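Local coordinates for twitching motility protein PilT (PDB 2EYU) that powers pilus retraction in twitching motility, probably by ATP hydrolysis in the P-loop NTPase-type C-terminal domain crystallised here, at residues E19-K24 with L125-L130; K53-I58 with D98-F103; F160-I165 with L185-A190; L11-K16 with R178-G183. The protein carries 1 engineered substitution. All blocks are in the same frame, centred on the assembly; numbering follows the deposited sequence.

Contact 1: residues E19-K24 with L125-L130; sequences ELCHRK and LVFGTL
Leu-125 turns CG anti to its backbone N (chi1 -172°), which carries the branch toward the turn of Glu-19 to Arg-23; two residues on, the ring of Phe-127 brings CZ toward Cys-21. The leucine does most of the work. Its CD2 methyl sits among three carbonyl oxygens of the turn. The nearest approach is Leu-125 CD2 to Arg-23 O at 3.5 Å. Cys-21 O stands 4.0 Å from Leu-125 CD2, and Leu-20 O is slightly farther from it. The other methyl, Leu-125 CD1, lies 4.3 Å from Arg-23 CB, where the arginine starts before its guanidinium leads off elsewhere. At the second point of touch, Cys-21 SG comes to the edge of the Phe-127 ring, near the ring plane, 4.2 Å from Phe-127 CZ. No hydrogen bond joins the two segments, so they meet through apolar groups and carbonyl oxygens. The turn is closed by its own backbone instead, with His-22 N bonded to Glu-19 O at 2.8 Å and Arg-23 N bonded to Leu-20 O. This is the way into strand 26-31, the strand that leads to the presumed Walker A loop of the P-loop NTPase fold. Strand 125-130 lies inside the parallel part of the sheet: Val-126 bonds to Gly-26 and Ile-28 of strand 26-31, while Leu-125 and Phe-127 pair with Ile-102 of strand 101-104. Helix 38-52 covers the Phe-127 side, where Met-45 touches both Cys-21 and the phenylalanine, and Ile-42 packs on the ring as well.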
loop_
_atom_site.group_PDB
_atom_site.type_symbol
_atom_site.label_atom_id
_atom_site.label_comp_id
_atom_site.label_asym_id
_atom_site.label_seq_id
_atom_site.Cartn_x
_atom_site.Cartn_y
_atom_site.Cartn_z
ATOM N N GLU A 19 -1.640 -9.193 8.428
ATOM C CA GLU A 19 -0.675 -9.307 9.531
ATOM C C GLU A 19 0.109 -8.022 9.726
ATOM O O GLU A 19 0.670 -7.736 10.782
ATOM C CB GLU A 19 0.316 -10.413 9.195
ATOM C CG GLU A 19 -0.094 -11.831 9.550
ATOM C CD GLU A 19 0.942 -12.778 8.947
ATOM O OE1 GLU A 19 2.116 -12.346 8.887
ATOM O OE2 GLU A 19 0.566 -13.895 8.546
ATOM N N LEU A 20 0.150 -7.261 8.628
ATOM C CA LEU A 20 0.824 -5.975 8.585
ATOM C C LEU A 20 0.224 -5.048 9.627
ATOM O O LEU A 20 0.867 -4.240 10.290
ATOM C CB LEU A 20 0.714 -5.324 7.203
ATOM C CG LEU A 20 1.625 -5.851 6.087
ATOM C CD1 LEU A 20 1.690 -7.360 6.064
ATOM C CD2 LEU A 20 1.152 -5.305 4.742
ATOM N N CYS A 21 -1.094 -5.164 9.810
ATOM C CA CYS A 21 -1.711 -4.306 10.808
ATOM C C CYS A 21 -1.217 -4.626 12.219
ATOM O O CYS A 21 -1.477 -3.832 13.129
ATOM C CB CYS A 21 -3.226 -4.485 10.808
ATOM S SG CYS A 21 -3.874 -4.151 9.135
ATOM N N HIS A 22 -0.575 -5.778 12.415
ATOM C CA HIS A 22 -0.053 -6.049 13.758
ATOM C C HIS A 22 1.337 -5.468 13.914
ATOM O O HIS A 22 1.946 -5.591 14.983
ATOM C CB HIS A 22 -0.077 -7.562 14.006
ATOM C CG HIS A 22 -1.481 -8.008 14.321
ATOM N ND1 HIS A 22 -2.147 -8.983 13.629
ATOM C CD2 HIS A 22 -2.334 -7.587 15.280
ATOM C CE1 HIS A 22 -3.358 -9.153 14.139
ATOM N NE2 HIS A 22 -3.501 -8.313 15.151
ATOM N N ARG A 23 1.855 -4.814 12.864
ATOM C CA ARG A 23 3.176 -4.191 13.053
ATOM C C ARG A 23 3.023 -2.957 13.935
ATOM O O ARG A 23 2.008 -2.275 13.906
ATOM C CB ARG A 23 3.836 -3.870 11.724
ATOM C CG ARG A 23 3.787 -4.934 10.653
ATOM C CD ARG A 23 4.938 -5.922 10.689
ATOM N NE ARG A 23 5.172 -6.537 9.388
ATOM C CZ ARG A 23 5.368 -7.823 9.150
ATOM N NH1 ARG A 23 5.364 -8.698 10.152
ATOM N NH2 ARG A 23 5.568 -8.269 7.915
ATOM N N LYS A 24 4.021 -2.646 14.766
ATOM C CA LYS A 24 3.975 -1.546 15.709
ATOM C C LYS A 24 4.494 -0.219 15.176
ATOM O O LYS A 24 4.252 0.803 15.832
ATOM C CB LYS A 24 4.803 -1.923 16.955
ATOM C CG LYS A 24 6.264 -2.209 16.641
ATOM C CD LYS A 24 7.148 -1.012 16.971
ATOM C CE LYS A 24 7.682 -1.107 18.395
ATOM N NZ LYS A 24 7.963 -2.525 18.768
ATOM N N LEU A 125 2.697 3.474 13.159
ATOM C CA LEU A 125 2.292 2.703 11.993
ATOM C C LEU A 125 1.671 3.670 10.997
ATOM O O LEU A 125 0.703 4.366 11.323
ATOM C CB LEU A 125 1.313 1.592 12.359
ATOM C CG LEU A 125 0.998 0.629 11.206
ATOM C CD1 LEU A 125 2.266 -0.021 10.676
ATOM C CD2 LEU A 125 0.022 -0.457 11.631
ATOM N N VAL A 126 2.230 3.745 9.789
ATOM C CA VAL A 126 1.734 4.754 8.857
ATOM C C VAL A 126 1.156 4.105 7.602
ATOM O O VAL A 126 1.835 3.350 6.925
ATOM C CB VAL A 126 2.829 5.762 8.481
ATOM C CG1 VAL A 126 2.281 6.799 7.509
ATOM C CG2 VAL A 126 3.373 6.455 9.727
ATOM N N PHE A 127 -0.112 4.380 7.296
ATOM C CA PHE A 127 -0.716 4.021 6.021
ATOM C C PHE A 127 -0.686 5.233 5.093
ATOM O O PHE A 127 -0.952 6.376 5.487
ATOM C CB PHE A 127 -2.187 3.593 6.168
ATOM C CG PHE A 127 -2.396 2.238 6.818
ATOM C CD1 PHE A 127 -2.226 2.103 8.190
ATOM C CD2 PHE A 127 -2.759 1.133 6.068
ATOM C CE1 PHE A 127 -2.409 0.869 8.792
ATOM C CE2 PHE A 127 -2.934 -0.100 6.664
ATOM C CZ PHE A 127 -2.757 -0.232 8.031
ATOM N N GLY A 128 -0.352 5.006 3.822
ATOM C CA GLY A 128 -0.506 6.061 2.845
ATOM C C GLY A 128 -0.973 5.496 1.521
ATOM O O GLY A 128 -0.965 4.288 1.293
ATOM N N THR A 129 -1.409 6.370 0.612
ATOM C CA THR A 129 -1.757 5.920 -0.717
ATOM C C THR A 129 -1.002 6.762 -1.748
ATOM O O THR A 129 -0.715 7.941 -1.516
ATOM C CB THR A 129 -3.245 6.016 -1.124
ATOM O OG1 THR A 129 -3.657 7.388 -1.003
ATOM C CG2 THR A 129 -4.151 5.187 -0.241
ATOM N N LEU A 130 -0.718 6.106 -2.861
ATOM C CA LEU A 130 -0.178 6.776 -4.041
ATOM C C LEU A 130 -0.918 6.233 -5.271
ATOM O O LEU A 130 -1.551 5.168 -5.184
ATOM C CB LEU A 130 1.298 6.530 -4.233
ATOM C CG LEU A 130 2.321 6.608 -3.115
ATOM C CD1 LEU A 130 2.461 5.283 -2.382
ATOM C CD2 LEU A 130 3.672 7.027 -3.685
#

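Contact 2: residues K53-I58 with D98-F103; sequences KSYHII and DPDVIF
Asp-100 lays its side chain against the ring of Tyr-55: CB sits over one face, 3.8 Å from the ring centroid, and the carboxylate stacks with its plane 21° from that of the ring. Lys-53 CB covers the opposite face. The carboxylate is also tied down by OD2, whose anti lone pair takes a nearly straight bond from His-56 N at 2.8 Å. In return Asp-100 N donates to His-56 O at 3.0 Å, an oxygen that Val-101 N also reaches, weakly. From here two neighbouring strands of the P-loop NTPase sheet run on in parallel, their segments 56-58 and 101-103 only 16° apart. Ile-58 N bonds to Val-101 O at 3.0 Å, and Ile-58 O takes Phe-103 N at 2.8 Å. Here the packing is close and buried: Ile-57 CG2 lies beside Val-101 CG1, while on the opposite face Ile-58 crosses Pro-99, Ile-58 CG1 3.7 Å from Pro-99 CB, and meets Ile-102 CD1 through CG2. Helix 87-97 covers that second face. By contrast Tyr-55, His-56 and Asp-100, toward the loop ends, are partly exposed to solvent. Pro-99 CB covers one face of the His-56 ring, whose ND1 bonds to Ile-74 O and NE2 to Glu-97 OE1.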
loop_
_atom_site.group_PDB
_atom_site.type_symbol
_atom_site.label_atom_id
_atom_site.label_comp_id
_atom_site.label_asym_id
_atom_site.label_seq_id
_atom_site.Cartn_x
_atom_site.Cartn_y
_atom_site.Cartn_z
ATOM N N LYS A 53 -8.011 -3.940 18.168
ATOM C CA LYS A 53 -7.131 -3.332 19.164
ATOM C C LYS A 53 -7.651 -2.031 19.732
ATOM O O LYS A 53 -8.321 -1.249 19.037
ATOM C CB LYS A 53 -5.792 -3.088 18.464
ATOM C CG LYS A 53 -4.970 -4.379 18.317
ATOM C CD LYS A 53 -3.570 -4.168 18.863
ATOM C CE LYS A 53 -3.490 -4.572 20.330
ATOM N NZ LYS A 53 -2.583 -5.740 20.524
ATOM N N SER A 54 -7.353 -1.752 21.011
ATOM C CA SER A 54 -7.744 -0.429 21.504
ATOM C C SER A 54 -6.622 0.581 21.270
ATOM O O SER A 54 -5.899 0.934 22.191
ATOM C CB SER A 54 -8.132 -0.419 22.977
ATOM O OG SER A 54 -7.705 -1.546 23.700
ATOM N N TYR A 55 -6.489 1.086 20.053
ATOM C CA TYR A 55 -5.525 2.114 19.706
ATOM C C TYR A 55 -6.175 3.493 19.580
ATOM O O TYR A 55 -7.401 3.580 19.537
ATOM C CB TYR A 55 -4.900 1.852 18.341
ATOM C CG TYR A 55 -3.932 0.716 18.198
ATOM C CD1 TYR A 55 -3.339 0.104 19.286
ATOM C CD2 TYR A 55 -3.607 0.267 16.919
ATOM C CE1 TYR A 55 -2.449 -0.943 19.111
ATOM C CE2 TYR A 55 -2.718 -0.772 16.747
ATOM C CZ TYR A 55 -2.144 -1.373 17.842
ATOM O OH TYR A 55 -1.256 -2.411 17.662
ATOM N N HIS A 56 -5.337 4.507 19.480
ATOM C CA HIS A 56 -5.682 5.838 19.011
ATOM C C HIS A 56 -5.388 5.895 17.505
ATOM O O HIS A 56 -4.229 5.645 17.140
ATOM C CB HIS A 56 -4.904 6.932 19.705
ATOM C CG HIS A 56 -5.384 8.316 19.422
ATOM N ND1 HIS A 56 -6.512 8.588 18.668
ATOM C CD2 HIS A 56 -4.883 9.514 19.804
ATOM C CE1 HIS A 56 -6.676 9.893 18.594
ATOM N NE2 HIS A 56 -5.706 10.483 19.275
ATOM N N ILE A 57 -6.405 6.187 16.692
ATOM C CA ILE A 57 -6.153 6.141 15.236
ATOM C C ILE A 57 -6.456 7.505 14.635
ATOM O O ILE A 57 -7.509 8.099 14.855
ATOM C CB ILE A 57 -6.943 5.031 14.528
ATOM C CG1 ILE A 57 -6.665 3.589 14.950
ATOM C CG2 ILE A 57 -6.741 5.040 13.007
ATOM C CD1 ILE A 57 -7.562 2.568 14.265
ATOM N N ILE A 58 -5.512 8.056 13.860
ATOM C CA ILE A 58 -5.809 9.382 13.320
ATOM C C ILE A 58 -5.779 9.286 11.804
ATOM O O ILE A 58 -4.856 8.701 11.217
ATOM C CB ILE A 58 -4.832 10.443 13.842
ATOM C CG1 ILE A 58 -4.907 10.634 15.367
ATOM C CG2 ILE A 58 -4.999 11.774 13.124
ATOM C CD1 ILE A 58 -4.341 11.951 15.844
ATOM N N ASP A 98 0.659 11.782 19.150
ATOM C CA ASP A 98 1.212 10.481 19.492
ATOM C C ASP A 98 0.265 9.330 19.234
ATOM O O ASP A 98 0.021 8.493 20.121
ATOM C CB ASP A 98 1.603 10.466 20.975
ATOM C CG ASP A 98 3.079 10.227 21.220
ATOM O OD1 ASP A 98 3.439 9.116 21.668
ATOM O OD2 ASP A 98 3.880 11.153 20.976
ATOM N N PRO A 99 -0.318 9.146 18.056
ATOM C CA PRO A 99 -1.289 8.038 18.024
ATOM C C PRO A 99 -0.573 6.749 17.664
ATOM O O PRO A 99 0.635 6.753 17.399
ATOM C CB PRO A 99 -2.243 8.543 16.936
ATOM C CG PRO A 99 -1.348 9.221 15.963
ATOM C CD PRO A 99 -0.181 9.774 16.750
ATOM N N ASP A 100 -1.300 5.643 17.652
ATOM C CA ASP A 100 -0.733 4.337 17.333
ATOM C C ASP A 100 -0.635 4.118 15.825
ATOM O O ASP A 100 0.196 3.343 15.364
ATOM C CB ASP A 100 -1.585 3.195 17.872
ATOM C CG ASP A 100 -1.674 3.165 19.378
ATOM O OD1 ASP A 100 -0.721 2.608 19.962
ATOM O OD2 ASP A 100 -2.681 3.687 19.893
ATOM N N VAL A 101 -1.545 4.809 15.148
ATOM C CA VAL A 101 -1.736 4.652 13.718
ATOM C C VAL A 101 -2.083 6.016 13.120
ATOM O O VAL A 101 -2.868 6.746 13.708
ATOM C CB VAL A 101 -2.868 3.692 13.357
ATOM C CG1 VAL A 101 -3.108 3.717 11.846
ATOM C CG2 VAL A 101 -2.592 2.255 13.792
ATOM N N ILE A 102 -1.506 6.333 11.973
ATOM C CA ILE A 102 -1.965 7.499 11.227
ATOM C C ILE A 102 -2.237 7.089 9.782
ATOM O O ILE A 102 -1.447 6.333 9.219
ATOM C CB ILE A 102 -0.951 8.642 11.133
ATOM C CG1 ILE A 102 -1.410 9.793 10.233
ATOM C CG2 ILE A 102 0.375 8.105 10.640
ATOM C CD1 ILE A 102 -1.709 11.077 10.976
ATOM N N PHE A 103 -3.301 7.602 9.171
ATOM C CA PHE A 103 -3.451 7.313 7.727
ATOM C C PHE A 103 -3.378 8.668 7.025
ATOM O O PHE A 103 -4.181 9.530 7.380
ATOM C CB PHE A 103 -4.723 6.520 7.494
ATOM C CG PHE A 103 -5.234 6.452 6.061
ATOM C CD1 PHE A 103 -4.395 6.298 4.978
ATOM C CD2 PHE A 103 -6.601 6.559 5.827
ATOM C CE1 PHE A 103 -4.886 6.250 3.681
ATOM C CE2 PHE A 103 -7.100 6.512 4.540
ATOM C CZ PHE A 103 -6.245 6.371 3.468
#

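Contact 3: residues F160-I165 with L185-A190; sequences FILQGI and LIPNTA
Ile-165 and Leu-185 form an antiparallel hydrogen-bonded pair, Ile-165 N to Leu-185 O at 2.9 Å and Leu-185 N to Ile-165 O at 3.1 Å. They sit at the open end of a beta hairpin in the P-loop NTPase sheet, made by strand 162-171, parallel to 26-31, and its antiparallel partner 179-185. Past this pair the chains stay close, but no further direct backbone bond links them. Gly-164 brings its bare CA up to Leu-185 O and to CG1 of Ile-186. Ile-186 also places CG2 3.5 Å from Gln-163 O, and next to it the ring of Pro-187 comes in, with Pro-187 CD 3.6 Å from Gln-163 O. A water donates to Gln-163 O at 2.9 Å and to Pro-187 O at 3.1 Å, bridging the start of strand 162-171 and the loop after strand 179-185. Further out, Leu-162, with CG anti to the backbone N (chi1 -173°), crosses Pro-187 at about a right angle, CG to CG 4.2 Å. Leu-162 O bonds to Arg-192 of helix 189-197, and that arginine also packs on Pro-187. The helix itself is N-capped by Asn-188, whose OD1 takes the N-H of Ile-191. On the helix-to-strand corner, Gln-163 folds its amide back onto its own chain. Its bond from NE2 to Ile-161 O is to be read with caution, being short at 2.6 Å, with NE2 above the carbonyl plane, 76° out of it.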
loop_
_atom_site.group_PDB
_atom_site.type_symbol
_atom_site.label_atom_id
_atom_site.label_comp_id
_atom_site.label_asym_id
_atom_site.label_seq_id
_atom_site.Cartn_x
_atom_site.Cartn_y
_atom_site.Cartn_z
ATOM N N PHE A 160 14.565 0.125 5.869
ATOM C CA PHE A 160 14.370 -0.304 7.256
ATOM C C PHE A 160 12.944 -0.109 7.756
ATOM O O PHE A 160 12.513 -0.731 8.728
ATOM C CB PHE A 160 15.250 0.495 8.200
ATOM C CG PHE A 160 16.733 0.178 8.173
ATOM C CD1 PHE A 160 17.234 -0.836 8.970
ATOM C CD2 PHE A 160 17.549 0.920 7.346
ATOM C CE1 PHE A 160 18.599 -1.085 8.917
ATOM C CE2 PHE A 160 18.912 0.673 7.308
ATOM C CZ PHE A 160 19.417 -0.338 8.104
ATOM N N ILE A 161 12.183 0.795 7.140
ATOM C CA ILE A 161 10.896 1.117 7.770
ATOM C C ILE A 161 9.709 0.684 6.902
ATOM O O ILE A 161 8.621 0.598 7.490
ATOM C CB ILE A 161 10.788 2.610 8.094
ATOM C CG1 ILE A 161 10.631 3.509 6.859
ATOM C CG2 ILE A 161 11.987 3.071 8.917
ATOM C CD1 ILE A 161 9.938 4.828 7.149
ATOM N N LEU A 162 9.919 0.408 5.630
ATOM C CA LEU A 162 8.882 -0.119 4.739
ATOM C C LEU A 162 8.350 -1.451 5.233
ATOM O O LEU A 162 9.100 -2.404 5.458
ATOM C CB LEU A 162 9.416 -0.253 3.302
ATOM C CG LEU A 162 8.385 -0.631 2.232
ATOM C CD1 LEU A 162 7.202 0.334 2.194
ATOM C CD2 LEU A 162 9.049 -0.699 0.866
ATOM N N GLN A 163 7.039 -1.550 5.419
ATOM C CA GLN A 163 6.408 -2.756 5.950
ATOM C C GLN A 163 5.719 -3.548 4.853
ATOM O O GLN A 163 5.644 -4.773 4.816
ATOM C CB GLN A 163 5.373 -2.351 7.010
ATOM C CG GLN A 163 6.088 -1.768 8.240
ATOM C CD GLN A 163 7.369 -2.550 8.497
ATOM O OE1 GLN A 163 7.308 -3.689 8.952
ATOM N NE2 GLN A 163 8.507 -1.941 8.186
ATOM N N GLY A 164 5.179 -2.794 3.886
ATOM C CA GLY A 164 4.478 -3.575 2.836
ATOM C C GLY A 164 3.983 -2.602 1.782
ATOM O O GLY A 164 3.623 -1.459 2.083
ATOM N N ILE A 165 3.916 -3.044 0.531
ATOM C CA ILE A 165 3.183 -2.157 -0.385
ATOM C C ILE A 165 2.289 -3.058 -1.252
ATOM O O ILE A 165 2.795 -4.068 -1.720
ATOM C CB ILE A 165 4.041 -1.230 -1.247
ATOM C CG1 ILE A 165 3.973 -1.577 -2.734
ATOM C CG2 ILE A 165 5.480 -1.131 -0.760
ATOM C CD1 ILE A 165 3.054 -0.673 -3.515
ATOM N N LEU A 185 4.482 -6.585 -2.093
ATOM C CA LEU A 185 5.894 -6.628 -1.720
ATOM C C LEU A 185 5.991 -6.392 -0.210
ATOM O O LEU A 185 5.826 -5.267 0.265
ATOM C CB LEU A 185 6.733 -5.577 -2.426
ATOM C CG LEU A 185 8.182 -5.426 -1.955
ATOM C CD1 LEU A 185 8.903 -6.767 -1.968
ATOM C CD2 LEU A 185 8.958 -4.427 -2.797
ATOM N N ILE A 186 6.227 -7.469 0.514
ATOM C CA ILE A 186 6.426 -7.309 1.963
ATOM C C ILE A 186 7.852 -7.759 2.250
ATOM O O ILE A 186 8.084 -8.961 2.342
ATOM C CB ILE A 186 5.382 -8.074 2.760
ATOM C CG1 ILE A 186 3.984 -7.435 2.637
ATOM C CG2 ILE A 186 5.682 -8.247 4.251
ATOM C CD1 ILE A 186 2.905 -8.354 3.165
ATOM N N PRO A 187 8.709 -6.754 2.375
ATOM C CA PRO A 187 10.155 -6.965 2.361
ATOM C C PRO A 187 10.483 -8.012 3.428
ATOM O O PRO A 187 9.745 -8.119 4.402
ATOM C CB PRO A 187 10.741 -5.603 2.667
ATOM C CG PRO A 187 9.675 -4.622 2.354
ATOM C CD PRO A 187 8.367 -5.331 2.559
ATOM N N ASN A 188 11.526 -8.758 3.142
ATOM C CA ASN A 188 12.139 -9.742 4.023
ATOM C C ASN A 188 13.608 -9.330 4.083
ATOM O O ASN A 188 13.930 -8.296 3.479
ATOM C CB ASN A 188 11.933 -11.165 3.534
ATOM C CG ASN A 188 12.531 -11.420 2.163
ATOM O OD1 ASN A 188 13.224 -10.571 1.603
ATOM N ND2 ASN A 188 12.279 -12.589 1.599
ATOM N N THR A 189 14.480 -10.049 4.764
ATOM C CA THR A 189 15.842 -9.533 4.905
ATOM C C THR A 189 16.530 -9.294 3.564
ATOM O O THR A 189 17.267 -8.314 3.427
ATOM C CB THR A 189 16.699 -10.500 5.748
ATOM O OG1 THR A 189 16.570 -10.166 7.132
ATOM C CG2 THR A 189 18.163 -10.342 5.364
ATOM N N ALA A 190 16.287 -10.155 2.592
ATOM C CA ALA A 190 16.927 -10.126 1.285
ATOM C C ALA A 190 16.534 -8.917 0.447
ATOM O O ALA A 190 17.447 -8.279 -0.080
ATOM C CB ALA A 190 16.600 -11.393 0.510
HETATM O O HOH W 1 7.651 -6.417 6.018
#

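Contact 4: residues L11-K16 with R178-G183; sequences LGLPDK and RVLAYG. Engineered in segment 178-183: Gly-183 (natural residue Glu).
Tyr-182 rises from strand 179-185, the antiparallel partner of strand 162-171 in the P-loop NTPase sheet, and meets the N-terminal loop at Gly-12, Leu-13 and Pro-14. Already at CB it meets Leu-13 CD2, 3.8 Å away. With chi1 at 57°, Tyr-182 CG sits between the backbone N and the carbonyl carbon, and there it lies 3.6 Å from Leu-13 CD2. That methyl is over one face of the ring, 28° off the ring normal from the centroid, a CH-pi contact in which the two side chains slide past each other in opposite directions. Tyr-182 CE2 meets Gly-12 O at 3.3 Å, oblique to the ring, and CE1 has Pro-14 CD as its neighbour. Tyr-182 CZ comes 3.7 Å from Pro-14 CD, and the hydroxyl then meets the proline tip to tip, Tyr-182 OH to Pro-14 CG 3.3 Å. No hydrogen bond crosses between the segments. Two residues back along the strand, Leu-180 continues the apolar patch: Leu-180 CD2 touches Leu-13 CD2 at 3.7 Å, so this one methyl of Leu-13 serves both strand residues. Leu-13 also packs on Ile-166 of strand 162-171 and Thr-41 of helix 38-52. At the start of the loop, Leu-11 O stands 3.6 Å from Leu-180 CB.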
loop_
_atom_site.group_PDB
_atom_site.type_symbol
_atom_site.label_atom_id
_atom_site.label_comp_id
_atom_site.label_asym_id
_atom_site.label_seq_id
_atom_site.Cartn_x
_atom_site.Cartn_y
_atom_site.Cartn_z
ATOM N N LEU A 11 -12.105 -9.100 0.392
ATOM C CA LEU A 11 -11.246 -8.280 -0.462
ATOM C C LEU A 11 -10.591 -9.075 -1.572
ATOM O O LEU A 11 -10.317 -8.597 -2.675
ATOM C CB LEU A 11 -10.189 -7.595 0.414
ATOM C CG LEU A 11 -10.112 -6.070 0.370
ATOM C CD1 LEU A 11 -11.484 -5.420 0.455
ATOM C CD2 LEU A 11 -9.226 -5.546 1.492
ATOM N N GLY A 12 -10.286 -10.362 -1.353
ATOM C CA GLY A 12 -9.614 -11.071 -2.443
ATOM C C GLY A 12 -8.103 -10.917 -2.304
ATOM O O GLY A 12 -7.351 -11.251 -3.212
ATOM N N LEU A 13 -7.690 -10.401 -1.153
ATOM C CA LEU A 13 -6.296 -10.254 -0.781
ATOM C C LEU A 13 -5.955 -11.338 0.238
ATOM O O LEU A 13 -6.828 -11.751 1.006
ATOM C CB LEU A 13 -6.024 -8.866 -0.197
ATOM C CG LEU A 13 -6.187 -7.703 -1.183
ATOM C CD1 LEU A 13 -6.526 -6.428 -0.432
ATOM C CD2 LEU A 13 -4.927 -7.551 -2.029
ATOM N N PRO A 14 -4.730 -11.818 0.265
ATOM C CA PRO A 14 -4.384 -12.905 1.191
ATOM C C PRO A 14 -4.002 -12.388 2.577
ATOM O O PRO A 14 -3.552 -11.255 2.745
ATOM C CB PRO A 14 -3.201 -13.570 0.499
ATOM C CG PRO A 14 -2.950 -12.803 -0.754
ATOM C CD PRO A 14 -3.576 -11.444 -0.564
ATOM N N ASP A 15 -4.220 -13.270 3.541
ATOM C CA ASP A 15 -4.044 -13.141 4.964
ATOM C C ASP A 15 -2.791 -12.375 5.362
ATOM O O ASP A 15 -2.846 -11.540 6.271
ATOM C CB ASP A 15 -3.969 -14.524 5.633
ATOM C CG ASP A 15 -5.095 -15.470 5.284
ATOM O OD1 ASP A 15 -4.920 -16.699 5.468
ATOM O OD2 ASP A 15 -6.164 -15.011 4.826
ATOM N N LYS A 16 -1.641 -12.612 4.750
ATOM C CA LYS A 16 -0.449 -11.938 5.260
ATOM C C LYS A 16 -0.532 -10.414 5.174
ATOM O O LYS A 16 0.234 -9.740 5.870
ATOM C CB LYS A 16 0.806 -12.428 4.518
ATOM C CG LYS A 16 1.693 -11.290 4.053
ATOM C CD LYS A 16 3.053 -11.809 3.591
ATOM C CE LYS A 16 4.143 -11.495 4.609
ATOM N NZ LYS A 16 3.787 -11.994 5.977
ATOM N N ARG A 178 -16.644 -7.790 -9.540
ATOM C CA ARG A 178 -15.332 -7.398 -10.019
ATOM C C ARG A 178 -14.306 -8.251 -9.283
ATOM O O ARG A 178 -14.580 -8.845 -8.240
ATOM C CB ARG A 178 -14.980 -5.944 -9.758
ATOM C CG ARG A 178 -15.707 -4.895 -10.591
ATOM C CD ARG A 178 -16.062 -3.733 -9.658
ATOM N NE ARG A 178 -17.150 -4.118 -8.759
ATOM C CZ ARG A 178 -17.061 -4.651 -7.551
ATOM N NH1 ARG A 178 -15.880 -4.904 -6.997
ATOM N NH2 ARG A 178 -18.165 -4.944 -6.868
ATOM N N VAL A 179 -13.084 -8.306 -9.811
ATOM C CA VAL A 179 -12.097 -9.008 -8.989
ATOM C C VAL A 179 -10.895 -8.093 -8.752
ATOM O O VAL A 179 -10.528 -7.339 -9.653
ATOM C CB VAL A 179 -11.607 -10.311 -9.621
ATOM C CG1 VAL A 179 -10.855 -9.993 -10.905
ATOM C CG2 VAL A 179 -10.732 -11.060 -8.625
ATOM N N LEU A 180 -10.334 -8.207 -7.547
ATOM C CA LEU A 180 -9.120 -7.470 -7.223
ATOM C C LEU A 180 -7.891 -8.193 -7.746
ATOM O O LEU A 180 -7.685 -9.354 -7.357
ATOM C CB LEU A 180 -8.948 -7.281 -5.705
ATOM C CG LEU A 180 -8.506 -5.871 -5.307
ATOM C CD1 LEU A 180 -9.688 -5.069 -4.773
ATOM C CD2 LEU A 180 -7.377 -5.940 -4.290
ATOM N N ALA A 181 -7.134 -7.488 -8.562
ATOM C CA ALA A 181 -5.816 -7.853 -9.061
ATOM C C ALA A 181 -4.810 -6.975 -8.301
ATOM O O ALA A 181 -5.031 -5.765 -8.206
ATOM C CB ALA A 181 -5.727 -7.687 -10.564
ATOM N N TYR A 182 -3.785 -7.607 -7.747
ATOM C CA TYR A 182 -2.833 -6.936 -6.877
ATOM C C TYR A 182 -1.414 -7.439 -7.114
ATOM O O TYR A 182 -1.247 -8.586 -7.529
ATOM C CB TYR A 182 -3.159 -7.171 -5.394
ATOM C CG TYR A 182 -3.218 -8.636 -5.006
ATOM C CD1 TYR A 182 -2.130 -9.346 -4.531
ATOM C CD2 TYR A 182 -4.413 -9.344 -5.106
ATOM C CE1 TYR A 182 -2.243 -10.678 -4.190
ATOM C CE2 TYR A 182 -4.545 -10.672 -4.772
ATOM C CZ TYR A 182 -3.440 -11.343 -4.306
ATOM O OH TYR A 182 -3.529 -12.673 -3.963
ATOM N N GLY A 183 -0.476 -6.559 -6.800
ATOM C CA GLY A 183 0.943 -6.877 -6.681
ATOM C C GLY A 183 1.294 -6.757 -5.200
ATOM O O GLY A 183 0.632 -5.990 -4.503
#

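From the N terminus, segment 11-16 opens contact 4, which closes only at strand 179-185, late in the chain. Segment 19-24 follows almost directly, and contact 1 closes at strand 125-130, nested inside that loop. Contact 2 nests deeper still, joining the neighbouring strands 56-61 and 101-104 within contact 1's loop; strands 101-104 and 125-130 are in turn neighbours in the sheet. Contact 3 opens after contact 1 has closed and crosses contact 4, since 160-165 opens before 178-183 closes contact 4 and 185-190 follows it. The N-terminal loop thereby links the antiparallel end of the sheet to its parallel part, and Ile-186 touches both Leu-20 and Lys-16.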